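PDB 3QOC: putative metallopeptidase, which probably acts, as a whole protein, as a metal-dependent aminopeptidase, this chain being its creatinase/prolidase-like N-terminal domain without the peptidase domain. Local coordinates for residues Gln12-Leu17 and Val74-Ser79; Ile51-Leu56 and Gly95-Gly100; Ala88-Ile93 and Val122-Val127. All coordinates share one frame; numbering follows the deposited sequence.

Interaction 1: Gln12-Leu17 and Val74-Ser79; sequences QRRRAL and VPDIES. With SO4 (sulfate ion), chain F.
R14 and I77 carry the closest backbone approach between helix 9-19 and the type I turn V74-I77 ahead of strand 78-81, yet their CA atoms are 11.1 Å apart, so a long side chain has to span the gap. That side chain is R14. Its chain leaves the helix beside the backbone N and bends at chi3 (-63°), which brings the flat guanidinium up to the turn. Two residues of the turn receive it in different ways. The methyl CD1 of I77 lies over the centre of one guanidinium face of R14, 3.6 Å above the plane, in apolar contact. D76 comes to the edge instead: R14 NH2 donates to D76 OD2 at 2.9 Å in a salt bridge, with an N-H...O angle of 152°. The acceptor lies close to the guanidinium plane, but the bond meets OD2 from above the carboxylate, the two planes being 85° apart. R14 thus bonds D76 directly through OD2. A water 2.9 Å from R14 NH1 and 2.8 Å from D76 OD1 can bridge these two atoms, while another water links R14 NH2 weakly to D76 O. R14 NH1 also bonds the carbonyl of L40, near the C-terminal end of helix 34-41. The preceding residue, R13, extends in another direction and, with R9 and R38, holds a sulfate probably taken from the crystallisation liquor; R13 NH2 reaches sulfate O1 at 3.0 Å. The example illustrates how a buried arginine is accommodated: carboxylate, water and a carbonyl near a helix end serve NH1 and NH2 while isoleucine covers a face. Such surroundings would be expected to keep R14 protonated and to hold its guanidinium in a fixed rotation.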
loop_
_atom_site.group_PDB
_atom_site.type_symbol
_atom_site.label_atom_id
_atom_site.label_comp_id
_atom_site.label_asym_id
_atom_site.label_seq_id
_atom_site.Cartn_x
_atom_site.Cartn_y
_atom_site.Cartn_z
ATOM N N GLN A 12 9.050 -8.568 -7.891
ATOM C CA GLN A 12 10.134 -7.673 -8.402
ATOM C C GLN A 12 9.818 -6.166 -8.416
ATOM O O GLN A 12 10.658 -5.317 -8.133
ATOM C CB GLN A 12 10.645 -8.164 -9.794
ATOM C CG GLN A 12 11.291 -9.624 -9.717
ATOM C CD GLN A 12 11.719 -10.214 -11.080
ATOM O OE1 GLN A 12 11.117 -9.936 -12.126
ATOM N NE2 GLN A 12 12.746 -11.061 -11.050
ATOM N N ARG A 13 8.578 -5.815 -8.745
ATOM C CA ARG A 13 8.195 -4.424 -8.763
ATOM C C ARG A 13 8.130 -3.879 -7.344
ATOM O O ARG A 13 8.397 -2.733 -7.099
ATOM C CB ARG A 13 6.810 -4.356 -9.437
ATOM C CG ARG A 13 6.978 -4.540 -10.962
ATOM C CD ARG A 13 5.693 -5.062 -11.582
ATOM N NE ARG A 13 5.804 -5.216 -13.033
ATOM C CZ ARG A 13 4.787 -5.469 -13.822
ATOM N NH1 ARG A 13 3.544 -5.552 -13.333
ATOM N NH2 ARG A 13 4.991 -5.598 -15.117
ATOM N N ARG A 14 7.647 -4.698 -6.444
ATOM C CA ARG A 14 7.576 -4.308 -5.024
ATOM C C ARG A 14 8.965 -4.086 -4.487
ATOM O O ARG A 14 9.203 -3.050 -3.887
ATOM C CB ARG A 14 6.817 -5.335 -4.191
ATOM C CG ARG A 14 5.327 -5.366 -4.567
ATOM C CD ARG A 14 4.460 -6.022 -3.536
ATOM N NE ARG A 14 4.708 -7.418 -3.287
ATOM C CZ ARG A 14 4.308 -8.431 -4.073
ATOM N NH1 ARG A 14 3.636 -8.240 -5.205
ATOM N NH2 ARG A 14 4.552 -9.642 -3.703
ATOM N N ARG A 15 9.880 -5.039 -4.745
ATOM C CA ARG A 15 11.280 -4.942 -4.354
ATOM C C ARG A 15 11.890 -3.621 -4.906
ATOM O O ARG A 15 12.425 -2.869 -4.136
ATOM C CB ARG A 15 12.065 -6.212 -4.786
ATOM C CG ARG A 15 13.569 -6.017 -4.705
ATOM C CD ARG A 15 14.481 -7.283 -4.438
ATOM N NE ARG A 15 13.775 -8.570 -4.364
ATOM C CZ ARG A 15 13.537 -9.390 -5.395
ATOM N NH1 ARG A 15 13.951 -9.093 -6.639
ATOM N NH2 ARG A 15 12.870 -10.527 -5.179
ATOM N N ALA A 16 11.669 -3.280 -6.186
ATOM C CA ALA A 16 12.198 -2.025 -6.702
ATOM C C ALA A 16 11.613 -0.788 -5.967
ATOM O O ALA A 16 12.346 0.128 -5.666
ATOM C CB ALA A 16 11.935 -1.899 -8.229
ATOM N N LEU A 17 10.309 -0.781 -5.657
ATOM C CA LEU A 17 9.712 0.320 -4.917
ATOM C C LEU A 17 10.301 0.373 -3.510
ATOM O O LEU A 17 10.600 1.450 -3.012
ATOM C CB LEU A 17 8.188 0.183 -4.859
ATOM C CG LEU A 17 7.393 1.244 -4.068
ATOM C CD1 LEU A 17 7.782 2.629 -4.586
ATOM C CD2 LEU A 17 5.854 1.028 -4.245
ATOM N N VAL A 74 -3.730 -12.415 -5.509
ATOM C CA VAL A 74 -2.597 -11.927 -4.791
ATOM C C VAL A 74 -2.303 -12.899 -3.629
ATOM O O VAL A 74 -2.545 -12.565 -2.497
ATOM C CB VAL A 74 -2.832 -10.523 -4.241
ATOM C CG1 VAL A 74 -1.519 -9.985 -3.666
ATOM C CG2 VAL A 74 -3.440 -9.545 -5.341
ATOM N N PRO A 75 -1.745 -14.097 -3.935
ATOM C CA PRO A 75 -1.653 -15.102 -2.883
ATOM C C PRO A 75 -0.456 -14.879 -1.957
ATOM O O PRO A 75 -0.422 -15.504 -0.916
ATOM C CB PRO A 75 -1.602 -16.450 -3.648
ATOM C CG PRO A 75 -0.999 -16.073 -5.053
ATOM C CD PRO A 75 -1.516 -14.637 -5.272
ATOM N N ASP A 76 0.395 -13.895 -2.272
ATOM C CA ASP A 76 1.632 -13.598 -1.564
ATOM C C ASP A 76 1.593 -12.350 -0.644
ATOM O O ASP A 76 2.625 -12.010 0.011
ATOM C CB ASP A 76 2.834 -13.519 -2.573
ATOM C CG ASP A 76 2.576 -12.539 -3.742
ATOM O OD1 ASP A 76 1.394 -12.096 -3.894
ATOM O OD2 ASP A 76 3.545 -12.208 -4.526
ATOM N N ILE A 77 0.418 -11.697 -0.483
ATOM C CA ILE A 77 0.328 -10.592 0.465
ATOM C C ILE A 77 -0.881 -10.821 1.351
ATOM O O ILE A 77 -1.956 -11.140 0.871
ATOM C CB ILE A 77 0.233 -9.222 -0.270
ATOM C CG1 ILE A 77 1.260 -9.099 -1.377
ATOM C CG2 ILE A 77 0.296 -7.979 0.728
ATOM C CD1 ILE A 77 1.214 -7.718 -2.155
ATOM N N GLU A 78 -0.699 -10.710 2.669
ATOM C CA GLU A 78 -1.787 -10.815 3.666
ATOM C C GLU A 78 -2.778 -9.673 3.433
ATOM O O GLU A 78 -2.391 -8.535 3.115
ATOM C CB GLU A 78 -1.157 -10.729 5.079
ATOM C CG GLU A 78 -2.091 -10.648 6.237
ATOM C CD GLU A 78 -1.315 -10.343 7.540
ATOM O OE1 GLU A 78 -1.169 -11.287 8.359
ATOM O OE2 GLU A 78 -0.805 -9.183 7.692
ATOM N N SER A 79 -4.054 -10.002 3.519
ATOM C CA SER A 79 -5.137 -9.114 3.170
ATOM C C SER A 79 -5.902 -8.745 4.419
ATOM O O SER A 79 -5.917 -9.477 5.392
ATOM C CB SER A 79 -6.103 -9.774 2.151
ATOM O OG SER A 79 -6.866 -10.867 2.706
HETATM S S SO4 F . 1.515 -6.599 -16.566
HETATM O O1 SO4 F . 2.899 -6.692 -16.945
HETATM O O2 SO4 F . 1.365 -5.181 -16.723
HETATM O O3 SO4 F . 0.674 -7.368 -17.460
HETATM O O4 SO4 F . 1.339 -7.201 -15.252
HETATM O O HOH W 1 1.767 -10.299 -5.979
HETATM O O HOH W 2 5.460 -10.350 -0.524
#

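Interaction 2: Ile51-Leu56 and Gly95-Gly100; sequences IINKDL and GPKRVG
N53 and K97 meet across the mixed sheet of this creatinase/prolidase N-terminal domain, although their strands, 49-53 and 97-102, are not neighbours: strand 28-31 runs between them. What joins them must pass over that middle strand, and the backbones stay well apart, with 8.8 Å between the CA atoms of N53 and V99. The lysine makes the longer reach. K97 CB points toward the opposite segment but is still 7.2 Å from N53 OD1. K97 CG comes to 5.7 Å from N53 OD1. The bend at chi2 of K97 (91°) then places K97 CD 5.4 Å from N53 OD1, with D27 also in touch with this side chain. Further bends at chi3 and chi4 swing the end round, so that K97 CE is 4.0 Å from N53 OD1. Finally K97 NZ donates a hydrogen bond to N53 OD1 at 3.1 Å. The other end of the amide is held too, N53 ND2 being bonded to S57 OG, which would help to fix its rotation. In the buried part of the contact the same span is bridged by apolar groups. I51 and V99 lie roughly perpendicular, both also packing on I93, and V99 rests on L30 of the intervening strand; I51 CD1 approaches V99 CG1 to 4.1 Å. The polar bridge is itself tilted, for K97 NZ stands above the carbonyl plane of N53, with a C=O...N angle of 105°.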
loop_
_atom_site.group_PDB
_atom_site.type_symbol
_atom_site.label_atom_id
_atom_site.label_comp_id
_atom_site.label_asym_id
_atom_site.label_seq_id
_atom_site.Cartn_x
_atom_site.Cartn_y
_atom_site.Cartn_z
ATOM N N ILE A 51 0.087 -1.299 1.181
ATOM C CA ILE A 51 1.197 -0.704 1.910
ATOM C C ILE A 51 2.408 -1.548 1.605
ATOM O O ILE A 51 2.354 -2.737 1.753
ATOM C CB ILE A 51 0.924 -0.681 3.385
ATOM C CG1 ILE A 51 2.075 0.064 4.095
ATOM C CG2 ILE A 51 0.774 -2.052 3.930
ATOM C CD1 ILE A 51 1.567 1.474 4.649
ATOM N N ILE A 52 3.474 -0.929 1.100
ATOM C CA ILE A 52 4.770 -1.582 0.871
ATOM C C ILE A 52 5.838 -1.023 1.857
ATOM O O ILE A 52 6.106 0.159 1.801
ATOM C CB ILE A 52 5.319 -1.317 -0.566
ATOM C CG1 ILE A 52 4.364 -1.764 -1.697
ATOM C CG2 ILE A 52 6.683 -2.032 -0.761
ATOM C CD1 ILE A 52 3.926 -3.118 -1.478
ATOM N N ASN A 53 6.432 -1.868 2.705
ATOM C CA ASN A 53 7.375 -1.445 3.727
ATOM C C ASN A 53 8.853 -1.526 3.208
ATOM O O ASN A 53 9.164 -2.296 2.278
ATOM C CB ASN A 53 7.258 -2.364 4.939
ATOM C CG ASN A 53 5.888 -2.316 5.585
ATOM O OD1 ASN A 53 5.408 -1.232 5.941
ATOM N ND2 ASN A 53 5.235 -3.473 5.715
ATOM N N LYS A 54 9.761 -0.781 3.826
ATOM C CA LYS A 54 11.205 -0.887 3.551
ATOM C C LYS A 54 11.746 -2.321 3.674
ATOM O O LYS A 54 12.498 -2.756 2.807
ATOM C CB LYS A 54 12.018 0.023 4.476
ATOM N N ASP A 55 11.343 -3.086 4.695
ATOM C CA ASP A 55 11.846 -4.455 4.870
ATOM C C ASP A 55 11.252 -5.452 3.847
ATOM O O ASP A 55 11.322 -6.629 4.046
ATOM C CB ASP A 55 11.541 -4.977 6.302
ATOM C CG ASP A 55 10.049 -5.314 6.509
ATOM O OD1 ASP A 55 9.218 -5.063 5.581
ATOM O OD2 ASP A 55 9.693 -5.832 7.596
ATOM N N LEU A 56 10.605 -4.987 2.791
ATOM C CA LEU A 56 10.033 -5.892 1.778
ATOM C C LEU A 56 8.703 -6.583 2.114
ATOM O O LEU A 56 8.147 -7.244 1.249
ATOM C CB LEU A 56 11.046 -6.985 1.358
ATOM C CG LEU A 56 12.501 -6.591 1.136
ATOM C CD1 LEU A 56 13.217 -7.820 0.476
ATOM C CD2 LEU A 56 12.665 -5.297 0.298
ATOM N N GLY A 95 3.559 3.083 15.541
ATOM C CA GLY A 95 4.666 4.004 15.270
ATOM C C GLY A 95 5.960 3.590 15.927
ATOM O O GLY A 95 5.993 2.624 16.682
ATOM N N PRO A 96 7.048 4.315 15.668
ATOM C CA PRO A 96 7.175 5.415 14.809
ATOM C C PRO A 96 7.430 4.953 13.371
ATOM O O PRO A 96 8.116 3.952 13.166
ATOM C CB PRO A 96 8.376 6.180 15.374
ATOM C CG PRO A 96 9.050 5.282 16.306
ATOM C CD PRO A 96 8.328 3.990 16.336
ATOM N N LYS A 97 6.882 5.683 12.398
ATOM C CA LYS A 97 6.950 5.274 10.986
ATOM C C LYS A 97 6.641 6.509 10.164
ATOM O O LYS A 97 5.699 7.247 10.490
ATOM C CB LYS A 97 5.932 4.147 10.689
ATOM C CG LYS A 97 6.246 3.097 9.542
ATOM C CD LYS A 97 7.007 1.830 10.040
ATOM C CE LYS A 97 6.489 0.456 9.427
ATOM N NZ LYS A 97 7.261 -0.217 8.228
ATOM N N ARG A 98 7.435 6.732 9.114
ATOM C CA ARG A 98 7.136 7.684 8.082
ATOM C C ARG A 98 6.527 6.947 6.927
ATOM O O ARG A 98 7.143 6.032 6.328
ATOM C CB ARG A 98 8.391 8.434 7.656
ATOM C CG ARG A 98 9.014 9.223 8.831
ATOM C CD ARG A 98 10.431 9.781 8.567
ATOM N NE ARG A 98 10.511 10.537 7.297
ATOM C CZ ARG A 98 10.330 11.866 7.118
ATOM N NH1 ARG A 98 10.054 12.715 8.143
ATOM N NH2 ARG A 98 10.427 12.358 5.861
ATOM N N VAL A 99 5.283 7.325 6.625
ATOM C CA VAL A 99 4.487 6.635 5.609
ATOM C C VAL A 99 4.218 7.603 4.470
ATOM O O VAL A 99 3.567 8.621 4.684
ATOM C CB VAL A 99 3.175 6.149 6.163
ATOM C CG1 VAL A 99 2.349 5.467 5.032
ATOM C CG2 VAL A 99 3.444 5.188 7.254
ATOM N N GLY A 100 4.781 7.320 3.309
ATOM C CA GLY A 100 4.548 8.117 2.105
ATOM C C GLY A 100 3.150 7.869 1.528
ATOM O O GLY A 100 2.608 6.806 1.738
#

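Interaction 3: Ala88-Ile93 and Val122-Val127; sequences ALLSDI and VELIPV
The ends of L90, from helix 85-91, and L124, from strand 122-127, abut, and the tightly packed part of the contact lies here. L90 CD2 is 3.8 Å from L124 CD1, and both methyls of L90 meet the end of L124. With CG opposite the backbone N (chi1 -170°), L90 also brings CD1 to 4.0 Å from V122 CG1, the two side chains running alongside in opposite directions. Beyond helix 85-91, I93 completes the apolar row: its side chain lies about perpendicular to that of V122, with I93 CG2 4.0 Å from V122 CG2. The backbones come closest at this point, 7.5 Å between the CA atoms of I93 and V122. The solvent side has a different character. S91 and E123 turn away from the contact, and exposed D92 pairs its carboxylate with R59. The contact thus shows a segment laid on a sheet through a few apolar side chains, with S91, D92 and E123 on the outer side. Helix 85-91 packs on edge strand 122-127, with helix 108-117 beside it, L114 touching both L90 and L124, and with strand 97-102 next in the sheet, its V99 and F101 against V122 and L124.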
loop_
_atom_site.group_PDB
_atom_site.type_symbol
_atom_site.label_atom_id
_atom_site.label_comp_id
_atom_site.label_asym_id
_atom_site.label_seq_id
_atom_site.Cartn_x
_atom_site.Cartn_y
_atom_site.Cartn_z
ATOM N N ALA A 88 -8.055 1.916 6.919
ATOM C CA ALA A 88 -7.938 0.703 7.746
ATOM C C ALA A 88 -6.533 0.152 7.777
ATOM O O ALA A 88 -6.085 -0.253 8.822
ATOM C CB ALA A 88 -8.977 -0.390 7.343
ATOM N N LEU A 89 -5.822 0.082 6.651
ATOM C CA LEU A 89 -4.355 -0.263 6.691
ATOM C C LEU A 89 -3.586 0.694 7.572
ATOM O O LEU A 89 -2.794 0.270 8.403
ATOM C CB LEU A 89 -3.665 -0.254 5.294
ATOM C CG LEU A 89 -4.065 -1.248 4.219
ATOM C CD1 LEU A 89 -3.358 -0.845 2.855
ATOM C CD2 LEU A 89 -3.732 -2.687 4.726
ATOM N N LEU A 90 -3.811 1.995 7.403
ATOM C CA LEU A 90 -3.030 2.989 8.140
ATOM C C LEU A 90 -3.256 2.885 9.644
ATOM O O LEU A 90 -2.316 2.952 10.431
ATOM C CB LEU A 90 -3.328 4.406 7.622
ATOM C CG LEU A 90 -2.460 5.556 8.078
ATOM C CD1 LEU A 90 -0.977 5.306 7.761
ATOM C CD2 LEU A 90 -2.937 6.824 7.408
ATOM N N SER A 91 -4.484 2.613 10.057
ATOM C CA SER A 91 -4.776 2.610 11.491
ATOM C C SER A 91 -4.111 1.411 12.175
ATOM O O SER A 91 -3.983 1.353 13.381
ATOM C CB SER A 91 -6.296 2.619 11.706
ATOM O OG SER A 91 -6.639 1.609 12.619
ATOM N N ASP A 92 -3.734 0.420 11.386
ATOM C CA ASP A 92 -3.046 -0.769 11.927
ATOM C C ASP A 92 -1.508 -0.642 12.099
ATOM O O ASP A 92 -0.870 -1.545 12.617
ATOM C CB ASP A 92 -3.420 -1.994 11.103
ATOM C CG ASP A 92 -4.679 -2.686 11.648
ATOM O OD1 ASP A 92 -5.345 -2.153 12.575
ATOM O OD2 ASP A 92 -5.016 -3.769 11.159
ATOM N N ILE A 93 -0.939 0.469 11.649
ATOM C CA ILE A 93 0.472 0.711 11.779
ATOM C C ILE A 93 0.787 1.247 13.177
ATOM O O ILE A 93 0.149 2.220 13.629
ATOM C CB ILE A 93 0.933 1.717 10.760
ATOM C CG1 ILE A 93 0.683 1.158 9.379
ATOM C CG2 ILE A 93 2.411 2.002 10.900
ATOM C CD1 ILE A 93 1.119 2.063 8.383
ATOM N N VAL A 122 2.933 8.056 13.767
ATOM C CA VAL A 122 2.955 7.791 12.314
ATOM C C VAL A 122 2.809 9.075 11.548
ATOM O O VAL A 122 1.791 9.693 11.600
ATOM C CB VAL A 122 1.822 6.840 11.904
ATOM C CG1 VAL A 122 1.848 6.500 10.359
ATOM C CG2 VAL A 122 1.886 5.492 12.742
ATOM N N GLU A 123 3.811 9.464 10.786
ATOM C CA GLU A 123 3.742 10.668 9.999
ATOM C C GLU A 123 3.473 10.345 8.512
ATOM O O GLU A 123 4.167 9.507 7.941
ATOM C CB GLU A 123 5.070 11.384 10.179
ATOM C CG GLU A 123 5.173 12.741 9.489
ATOM C CD GLU A 123 6.463 13.542 9.794
ATOM O OE1 GLU A 123 7.472 12.994 10.373
ATOM O OE2 GLU A 123 6.416 14.753 9.460
ATOM N N LEU A 124 2.467 10.995 7.907
ATOM C CA LEU A 124 2.189 10.907 6.467
ATOM C C LEU A 124 3.008 11.887 5.699
ATOM O O LEU A 124 3.015 13.052 6.044
ATOM C CB LEU A 124 0.719 11.183 6.177
ATOM C CG LEU A 124 -0.204 9.961 6.413
ATOM C CD1 LEU A 124 0.142 9.080 7.557
ATOM C CD2 LEU A 124 -1.653 10.431 6.611
ATOM N N ILE A 125 3.692 11.428 4.651
ATOM C CA ILE A 125 4.592 12.226 3.858
ATOM C C ILE A 125 4.153 12.297 2.378
ATOM O O ILE A 125 4.090 11.258 1.700
ATOM C CB ILE A 125 6.003 11.554 3.826
ATOM C CG1 ILE A 125 6.552 11.276 5.255
ATOM C CG2 ILE A 125 6.966 12.386 3.029
ATOM C CD1 ILE A 125 6.636 12.534 6.098
ATOM N N PRO A 126 3.928 13.508 1.850
ATOM C CA PRO A 126 3.550 13.636 0.438
ATOM C C PRO A 126 4.663 13.252 -0.499
ATOM O O PRO A 126 5.717 13.862 -0.480
ATOM C CB PRO A 126 3.212 15.141 0.277
ATOM C CG PRO A 126 3.929 15.833 1.456
ATOM C CD PRO A 126 3.898 14.810 2.576
ATOM N N VAL A 127 4.440 12.255 -1.330
ATOM C CA VAL A 127 5.433 11.840 -2.297
ATOM C C VAL A 127 4.815 12.071 -3.648
ATOM O O VAL A 127 3.692 11.635 -3.881
ATOM C CB VAL A 127 5.739 10.348 -2.115
ATOM C CG1 VAL A 127 6.705 9.850 -3.162
ATOM C CG2 VAL A 127 6.237 10.086 -0.690
#

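All three contacts reach one six-stranded mixed sheet within the creatinase/prolidase N-terminal domain. Interactions 1 and 2 alternate along the chain, as do 2 and 3, whereas interaction 1 closes before 3 opens. Interactions 2 and 3 are nearest, with centres about 8 Å apart; their strands 97-102 and 122-127 are neighbours, joined by probable hydrogen bonds between the backbones of V99 and of E123 and I125. Interaction 1, its centre about 14 Å from that of 2, touches it where R14 and L17 pack on I52. The centres of interactions 1 and 3 are about 18 Å apart, on opposite sides of the chain's centre. Early and late segments are thereby tied into one compact domain.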